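Local coordinates for diketoreductase (Acinetobacter baylyi, PDB 4E12), which reduces dicarbonyl compounds with NADH and probably also oxidises (3S)-3-hydroxyacyl-CoA with NAD(+), at the interface of chains A and B. Coordinates in Å, arbitrary orientation; residue numbers count along the deposited sequence, not the author numbering. Chains: chain A/B, Diketoreductase.

The interface of chains A and B. Residues chain A 226-229; chain B 226-229.
The loop that leaves helix 215-226, in the C-terminal 3-hydroxyacyl-CoA dehydrogenase domain, packs here against its own copy in the other chain. A two-fold axis relates the two loops, so what one loop does to the other is done back to it. The two prolines supply about half of the hidden surface. A:Pro229 lays its CG and CD methylenes over the flat face of the B:Gly227 carbonyl. Its CD lies 3.3 Å from B:Gly227 O, and its CG lies 3.5 Å from the same oxygen. The same CD also packs on the backbone of the alanine, 3.8 Å from B:Ala228 CA. The two alanine methyls lie alongside each other across the axis, with A:Ala228 CB 4.2 Å from B:Ala228 CB, a loose contact. No hydrogen bond crosses between these loops, and contact is by packing alone. Each loop is braced from within instead. The hydroxyl OG1 of A:Thr226 accepts a hydrogen bond from the backbone N of A:Ala228 at 3.2 Å, with 158° at the hydrogen. A chi1 of 65° turns this hydroxyl back towards the loop. The bond closes a small side-chain-to-backbone turn just after the helix and holds the loop in shape. A:Gly227 reverses the chain there with a positive phi of 77°, which probably helps turn its carbonyl face towards B:Pro229. The patch hides 182 Å² in all, part of a larger interface. It probably helps pair the C-terminal domains in the dimer of the deposited assembly.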
ATOM      1  N   THR A 226      -0.035   8.658   1.116  1.00 34.30           N
ATOM      2  CA  THR A 226      -1.209   7.875   1.503  1.00 34.27           C
ATOM      3  C   THR A 226      -1.547   8.046   2.980  1.00 34.67           C
ATOM      4  O   THR A 226      -2.572   7.542   3.445  1.00 36.92           O
ATOM      5  CB  THR A 226      -0.995   6.363   1.247  1.00 32.35           C
ATOM      6  OG1 THR A 226       0.050   5.878   2.111  1.00 32.01           O
ATOM      7  CG2 THR A 226      -0.593   6.131  -0.200  1.00 34.30           C
ATOM      8  N   GLY A 227      -0.678   8.724   3.725  1.00 34.87           N
ATOM      9  CA  GLY A 227      -0.892   8.833   5.151  1.00 34.39           C
ATOM     10  C   GLY A 227      -0.524   7.597   5.940  1.00 34.87           C
ATOM     11  O   GLY A 227      -0.679   7.585   7.164  1.00 37.41           O
ATOM     12  N   ALA A 228      -0.052   6.550   5.265  1.00 33.06           N
ATOM     13  CA  ALA A 228       0.360   5.328   5.951  1.00 33.54           C
ATOM     14  C   ALA A 228       1.464   5.674   6.953  1.00 33.76           C
ATOM     15  O   ALA A 228       2.278   6.567   6.709  1.00 31.39           O
ATOM     16  CB  ALA A 228       0.839   4.276   4.955  1.00 33.49           C
ATOM     17  N   PRO A 229       1.490   4.995   8.108  1.00 36.43           N
ATOM     18  CA  PRO A 229       2.513   5.302   9.120  1.00 36.97           C
ATOM     19  C   PRO A 229       3.922   4.779   8.839  1.00 38.73           C
ATOM     20  O   PRO A 229       4.894   5.277   9.416  1.00 34.87           O
ATOM     21  CB  PRO A 229       1.946   4.668  10.398  1.00 40.84           C
ATOM     22  CG  PRO A 229       1.093   3.543   9.910  1.00 37.91           C
ATOM     23  CD  PRO A 229       0.486   4.039   8.604  1.00 38.27           C
TER
ATOM     24  N   THR B 226      -1.593  -3.106   8.001  1.00 34.30           N
ATOM     25  CA  THR B 226      -0.449  -2.219   7.785  1.00 34.27           C
ATOM     26  C   THR B 226      -0.528  -0.965   8.649  1.00 34.67           C
ATOM     27  O   THR B 226       0.410  -0.165   8.670  1.00 36.92           O
ATOM     28  CB  THR B 226      -0.354  -1.762   6.309  1.00 32.35           C
ATOM     29  OG1 THR B 226      -1.496  -0.945   5.990  1.00 32.01           O
ATOM     30  CG2 THR B 226      -0.334  -2.971   5.389  1.00 34.30           C
ATOM     31  N   GLY B 227      -1.653  -0.772   9.334  1.00 34.87           N
ATOM     32  CA  GLY B 227      -1.828   0.448  10.090  1.00 34.39           C
ATOM     33  C   GLY B 227      -2.189   1.658   9.259  1.00 34.87           C
ATOM     34  O   GLY B 227      -2.350   2.750   9.809  1.00 37.41           O
ATOM     35  N   ALA B 228      -2.305   1.492   7.943  1.00 33.06           N
ATOM     36  CA  ALA B 228      -2.684   2.600   7.068  1.00 33.54           C
ATOM     37  C   ALA B 228      -4.046   3.136   7.515  1.00 33.76           C
ATOM     38  O   ALA B 228      -4.900   2.377   7.980  1.00 31.39           O
ATOM     39  CB  ALA B 228      -2.725   2.157   5.609  1.00 33.49           C
ATOM     40  N   PRO B 229      -4.260   4.455   7.410  1.00 36.43           N
ATOM     41  CA  PRO B 229      -5.541   5.031   7.848  1.00 36.97           C
ATOM     42  C   PRO B 229      -6.734   4.815   6.915  1.00 38.73           C
ATOM     43  O   PRO B 229      -7.885   4.930   7.346  1.00 34.87           O
ATOM     44  CB  PRO B 229      -5.228   6.527   7.985  1.00 40.84           C
ATOM     45  CG  PRO B 229      -4.115   6.765   7.018  1.00 37.91           C
ATOM     46  CD  PRO B 229      -3.280   5.491   7.047  1.00 38.27           C
TER